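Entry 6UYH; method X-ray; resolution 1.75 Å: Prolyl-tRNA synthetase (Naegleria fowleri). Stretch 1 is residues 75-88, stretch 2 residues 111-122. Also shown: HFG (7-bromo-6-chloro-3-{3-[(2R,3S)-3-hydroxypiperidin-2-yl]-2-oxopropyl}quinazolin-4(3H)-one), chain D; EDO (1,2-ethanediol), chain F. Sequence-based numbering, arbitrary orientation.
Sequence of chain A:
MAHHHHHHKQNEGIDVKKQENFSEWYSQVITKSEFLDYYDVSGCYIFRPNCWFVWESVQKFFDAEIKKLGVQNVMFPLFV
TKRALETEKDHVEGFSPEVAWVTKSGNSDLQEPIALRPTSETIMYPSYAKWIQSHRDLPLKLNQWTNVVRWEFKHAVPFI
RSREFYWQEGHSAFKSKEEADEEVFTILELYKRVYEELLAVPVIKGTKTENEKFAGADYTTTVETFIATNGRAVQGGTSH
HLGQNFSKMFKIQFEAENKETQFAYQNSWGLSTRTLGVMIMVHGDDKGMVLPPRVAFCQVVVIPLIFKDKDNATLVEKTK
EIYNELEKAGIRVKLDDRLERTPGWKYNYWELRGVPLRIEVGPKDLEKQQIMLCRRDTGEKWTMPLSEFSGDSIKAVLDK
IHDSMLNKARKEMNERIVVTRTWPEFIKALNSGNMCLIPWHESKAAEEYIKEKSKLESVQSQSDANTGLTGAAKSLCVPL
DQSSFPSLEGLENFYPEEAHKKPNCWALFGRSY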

# COMPACT_ATOMS: atom_id res chain seq x y z
N MET A 75 3.19 -5.93 -7.67
CA MET A 75 4.27 -5.26 -6.95
C MET A 75 5.61 -5.74 -7.49
O MET A 75 5.98 -6.91 -7.29
CB MET A 75 4.19 -5.49 -5.44
CG MET A 75 5.22 -4.64 -4.67
SD MET A 75 5.00 -2.86 -4.97
CE MET A 75 3.29 -2.65 -4.52
N PHE A 76 6.34 -4.84 -8.12
CA PHE A 76 7.70 -5.08 -8.57
C PHE A 76 8.68 -4.55 -7.54
O PHE A 76 8.30 -3.79 -6.64
CB PHE A 76 7.93 -4.40 -9.92
CG PHE A 76 7.44 -5.18 -11.11
CD1 PHE A 76 6.09 -5.22 -11.43
CD2 PHE A 76 8.34 -5.83 -11.95
CE1 PHE A 76 5.64 -5.91 -12.56
CE2 PHE A 76 7.90 -6.52 -13.07
CZ PHE A 76 6.55 -6.56 -13.38
N PRO A 77 9.97 -4.92 -7.64
CA PRO A 77 10.92 -4.58 -6.57
C PRO A 77 11.32 -3.11 -6.50
O PRO A 77 11.24 -2.34 -7.47
CB PRO A 77 12.14 -5.46 -6.91
CG PRO A 77 11.56 -6.63 -7.64
CD PRO A 77 10.50 -5.98 -8.51
N LEU A 78 11.79 -2.74 -5.30
CA LEU A 78 12.34 -1.42 -5.03
C LEU A 78 13.71 -1.23 -5.69
O LEU A 78 14.09 -0.11 -6.02
CB LEU A 78 12.48 -1.23 -3.51
CG LEU A 78 13.27 -0.02 -2.99
CD1 LEU A 78 12.53 1.28 -3.26
CD2 LEU A 78 13.56 -0.18 -1.50
N PHE A 79 14.46 -2.32 -5.84
CA PHE A 79 15.83 -2.23 -6.33
C PHE A 79 15.88 -2.43 -7.82
O PHE A 79 15.11 -3.22 -8.39
CB PHE A 79 16.71 -3.29 -5.66
CG PHE A 79 16.85 -3.10 -4.18
CD1 PHE A 79 17.35 -1.91 -3.67
CD2 PHE A 79 16.49 -4.10 -3.30
CE1 PHE A 79 17.50 -1.72 -2.30
CE2 PHE A 79 16.63 -3.93 -1.94
CZ PHE A 79 17.13 -2.74 -1.43
N VAL A 80 16.82 -1.75 -8.46
CA VAL A 80 17.04 -1.90 -9.90
C VAL A 80 18.54 -1.91 -10.15
O VAL A 80 19.29 -1.17 -9.51
CB VAL A 80 16.30 -0.79 -10.70
CG1 VAL A 80 16.77 0.62 -10.27
CG2 VAL A 80 16.48 -0.99 -12.21
N THR A 81 18.98 -2.77 -11.07
CA THR A 81 20.40 -2.84 -11.38
C THR A 81 20.83 -1.65 -12.24
O THR A 81 20.04 -1.01 -12.93
CB THR A 81 20.77 -4.14 -12.11
OG1 THR A 81 20.03 -4.24 -13.34
CG2 THR A 81 20.51 -5.37 -11.22
N LYS A 82 22.13 -1.37 -12.17
CA LYS A 82 22.72 -0.38 -13.07
C LYS A 82 22.50 -0.78 -14.52
O LYS A 82 22.13 0.06 -15.36
CB LYS A 82 24.22 -0.25 -12.76
CG LYS A 82 24.89 0.96 -13.42
CD LYS A 82 26.36 1.10 -12.99
CE LYS A 82 27.18 -0.12 -13.37
NZ LYS A 82 28.64 0.11 -13.14
N ARG A 83 22.67 -2.07 -14.83
CA ARG A 83 22.48 -2.57 -16.19
C ARG A 83 21.07 -2.26 -16.70
O ARG A 83 20.90 -1.76 -17.83
CB ARG A 83 22.77 -4.08 -16.22
CG ARG A 83 22.15 -4.88 -17.37
CD ARG A 83 22.88 -4.72 -18.68
NE ARG A 83 24.32 -4.68 -18.49
CZ ARG A 83 25.20 -4.52 -19.48
NH1 ARG A 83 24.78 -4.38 -20.74
NH2 ARG A 83 26.50 -4.48 -19.21
N ALA A 84 20.06 -2.53 -15.88
CA ALA A 84 18.68 -2.28 -16.28
C ALA A 84 18.42 -0.79 -16.44
O ALA A 84 17.87 -0.34 -17.45
CB ALA A 84 17.72 -2.87 -15.25
N LEU A 85 18.82 -0.01 -15.44
CA LEU A 85 18.59 1.43 -15.46
C LEU A 85 19.20 2.07 -16.70
O LEU A 85 18.56 2.91 -17.35
CB LEU A 85 19.16 2.05 -14.19
CG LEU A 85 18.53 3.28 -13.56
CD1 LEU A 85 17.03 3.13 -13.43
CD2 LEU A 85 19.20 3.47 -12.19
N GLU A 86 20.43 1.69 -17.04
CA GLU A 86 21.15 2.28 -18.17
C GLU A 86 20.69 1.75 -19.52
O GLU A 86 21.22 2.17 -20.55
CB GLU A 86 22.66 2.06 -18.01
CG GLU A 86 23.27 2.82 -16.84
CD GLU A 86 24.78 2.65 -16.76
OE1 GLU A 86 25.33 1.80 -17.49
OE2 GLU A 86 25.41 3.38 -15.97
N THR A 87 19.71 0.83 -19.55
CA THR A 87 19.14 0.39 -20.81
C THR A 87 18.50 1.55 -21.57
O THR A 87 18.57 1.61 -22.80
CB THR A 87 18.13 -0.72 -20.58
OG1 THR A 87 18.80 -1.89 -20.10
CG2 THR A 87 17.37 -1.06 -21.86
N GLU A 88 17.89 2.49 -20.85
CA GLU A 88 17.24 3.64 -21.49
C GLU A 88 18.22 4.48 -22.30
O GLU A 88 18.88 5.37 -21.77
CB GLU A 88 16.55 4.50 -20.44
CG GLU A 88 15.06 4.29 -20.38
CD GLU A 88 14.43 4.97 -19.19
OE1 GLU A 88 15.17 5.57 -18.38
OE2 GLU A 88 13.19 4.91 -19.06
N GLN A 111 29.77 -5.75 -3.72
CA GLN A 111 30.44 -5.90 -5.01
C GLN A 111 29.64 -5.24 -6.12
O GLN A 111 30.22 -4.70 -7.07
CB GLN A 111 30.68 -7.38 -5.32
N GLU A 112 28.32 -5.22 -5.99
CA GLU A 112 27.42 -4.67 -7.02
C GLU A 112 26.46 -3.65 -6.41
O GLU A 112 25.44 -4.04 -5.81
CB GLU A 112 26.64 -5.78 -7.71
CG GLU A 112 25.76 -5.28 -8.84
CD GLU A 112 24.86 -6.35 -9.42
OE1 GLU A 112 23.89 -5.98 -10.11
OE2 GLU A 112 25.12 -7.56 -9.20
N PRO A 113 26.76 -2.36 -6.51
CA PRO A 113 25.77 -1.34 -6.11
C PRO A 113 24.48 -1.47 -6.91
O PRO A 113 24.49 -1.78 -8.11
CB PRO A 113 26.49 -0.02 -6.41
CG PRO A 113 27.94 -0.35 -6.32
CD PRO A 113 28.06 -1.76 -6.84
N ILE A 114 23.36 -1.22 -6.24
CA ILE A 114 22.05 -1.26 -6.86
C ILE A 114 21.33 0.03 -6.51
O ILE A 114 21.63 0.67 -5.50
CB ILE A 114 21.23 -2.49 -6.41
CG1 ILE A 114 21.13 -2.52 -4.89
CG2 ILE A 114 21.84 -3.79 -6.96
CD1 ILE A 114 20.34 -3.70 -4.37
N ALA A 115 20.39 0.42 -7.36
CA ALA A 115 19.71 1.70 -7.21
C ALA A 115 18.30 1.53 -6.65
O ALA A 115 17.69 0.45 -6.72
CB ALA A 115 19.67 2.43 -8.55
N LEU A 116 17.78 2.61 -6.09
CA LEU A 116 16.40 2.67 -5.63
C LEU A 116 15.51 3.19 -6.75
O LEU A 116 15.87 4.14 -7.45
CB LEU A 116 16.26 3.56 -4.40
CG LEU A 116 17.20 3.25 -3.24
CD1 LEU A 116 16.97 4.24 -2.13
CD2 LEU A 116 17.01 1.81 -2.74
N ARG A 117 14.36 2.54 -6.91
CA ARG A 117 13.28 2.83 -7.86
C ARG A 117 13.01 4.32 -7.99
O ARG A 117 12.51 4.94 -7.04
CB ARG A 117 12.01 2.11 -7.38
CG ARG A 117 10.73 2.45 -8.13
CD ARG A 117 9.61 1.49 -7.70
NE ARG A 117 9.42 1.50 -6.25
CZ ARG A 117 9.04 0.44 -5.54
NH1 ARG A 117 8.83 -0.73 -6.11
NH2 ARG A 117 8.89 0.56 -4.23
N PRO A 118 13.31 4.93 -9.15
CA PRO A 118 12.88 6.32 -9.39
C PRO A 118 11.62 6.39 -10.23
O PRO A 118 11.02 7.46 -10.42
CB PRO A 118 14.07 6.91 -10.14
CG PRO A 118 14.57 5.74 -10.96
CD PRO A 118 14.31 4.49 -10.14
N THR A 119 11.26 5.23 -10.78
CA THR A 119 10.14 4.92 -11.67
C THR A 119 10.45 3.51 -12.16
O THR A 119 11.60 3.07 -12.05
CB THR A 119 9.99 5.93 -12.83
OG1 THR A 119 8.86 5.55 -13.62
CG2 THR A 119 11.24 5.94 -13.71
N SER A 120 9.46 2.77 -12.69
CA SER A 120 9.66 1.33 -12.87
C SER A 120 9.71 0.83 -14.32
O SER A 120 9.65 -0.38 -14.53
CB SER A 120 8.57 0.56 -12.11
OG SER A 120 8.68 0.86 -10.73
N GLU A 121 9.86 1.72 -15.31
CA GLU A 121 9.96 1.25 -16.70
C GLU A 121 11.04 0.18 -16.86
O GLU A 121 10.81 -0.87 -17.47
CB GLU A 121 10.25 2.42 -17.64
CG GLU A 121 9.04 3.28 -18.00
CD GLU A 121 8.72 4.33 -16.95
OE1 GLU A 121 9.44 4.41 -15.93
OE2 GLU A 121 7.75 5.08 -17.14
N THR A 122 12.25 0.45 -16.35
CA THR A 122 13.37 -0.48 -16.56
C THR A 122 13.30 -1.68 -15.63
O THR A 122 14.02 -2.66 -15.85
CB THR A 122 14.73 0.21 -16.38
OG1 THR A 122 14.88 0.65 -15.02
CG2 THR A 122 14.87 1.40 -17.34
O4' HFG D . 8.93 8.62 -14.37
C21 HFG D . 8.86 9.14 -15.46
C3' HFG D . 7.88 8.67 -16.51
C2' HFG D . 6.61 7.99 -15.97
N1' HFG D . 6.89 6.70 -15.32
C6' HFG D . 5.66 6.00 -14.95
C5' HFG D . 4.80 6.80 -14.01
C4' HFG D . 4.52 8.19 -14.60
C39 HFG D . 5.81 8.88 -15.01
O7' HFG D . 5.51 10.13 -15.63
C1' HFG D . 9.79 10.29 -15.86
N3 HFG D . 11.01 10.31 -15.05
C4 HFG D . 11.93 9.29 -15.23
O11 HFG D . 11.76 8.43 -16.08
C10 HFG D . 13.07 9.34 -14.30
C5 HFG D . 14.08 8.39 -14.38
C2 HFG D . 11.18 11.27 -14.08
N1 HFG D . 12.14 11.34 -13.24
C9 HFG D . 13.12 10.34 -13.33
C8 HFG D . 14.15 10.35 -12.40
C7 HFG D . 15.14 9.38 -12.48
BR1 HFG D . 16.47 9.36 -11.13
C6 HFG D . 15.12 8.43 -13.47
CL1 HFG D . 16.42 7.29 -13.65
C1 EDO F . 27.19 -8.34 -3.04
O1 EDO F . 27.01 -7.37 -4.09
C2 EDO F . 25.89 -8.43 -2.22
O2 EDO F . 26.12 -8.91 -0.88
O HOH W 1 9.13 -1.38 -9.03
O HOH W 2 23.53 -3.22 -10.36

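The backbone sets the register. The strand carrying Phe79 and Val80 runs antiparallel to the one carrying Ala115 and Leu116, the two directions lying 129° apart, so the pairing is strongly twisted. Val80 and Ala115 form the hydrogen-bonded pair: Val80 N donates to Ala115 O at 2.9 Å, and Ala115 N returns the bond to Val80 O, also at 2.9 Å. Just before the first strand, Arg117 N donates to Leu78 O at 2.8 Å, extending the ladder by one rung. Between these rungs, Phe79 CA lies 3.3 Å from Ala115 O, a CA-H...O contact that uses the same carbonyl.

Alternation along the strands then sorts the side chains. Phe79, Ile114 and Leu116 share one face. Ile114 CD1 sits over the Phe79 ring, 3.8 Å from its centroid, in a CH-pi contact, while Leu116 CD2 approaches Phe79 CE1 at 3.6 Å. On the other face, Val80 CG1 meets Ala115 CB at 3.8 Å. The small alanine is also reached by Leu85 from the following helix, with Leu85 CD2 3.8 Å from Ala115 CB.

That helix starts with a cap: Thr81 OG1 accepts from Ala84 N at 3.1 Å. Its Ala84 and Leu85 pack against Thr122, the residue most covered by the other stretch; Thr122 CB lies 3.4 Å from Ala84 O, and Thr122 OG1 lies 3.6 Å from Leu85 CD1.

Water links further polar groups. One water donates to Pro77 O and Ser120 OG and accepts from Arg117 NH1, tying the loops together where the Arg117 side chain lays a guanidinium face against Leu78 CA. A second accepts from Lys82 N and donates to Glu112 OE1 and Pro113 O, linking Lys82 at the helix start to Glu112 and Pro113. The rule is economical: backbone bonds fix register, mainly apolar side chains meet on both faces, and water bridges the ends.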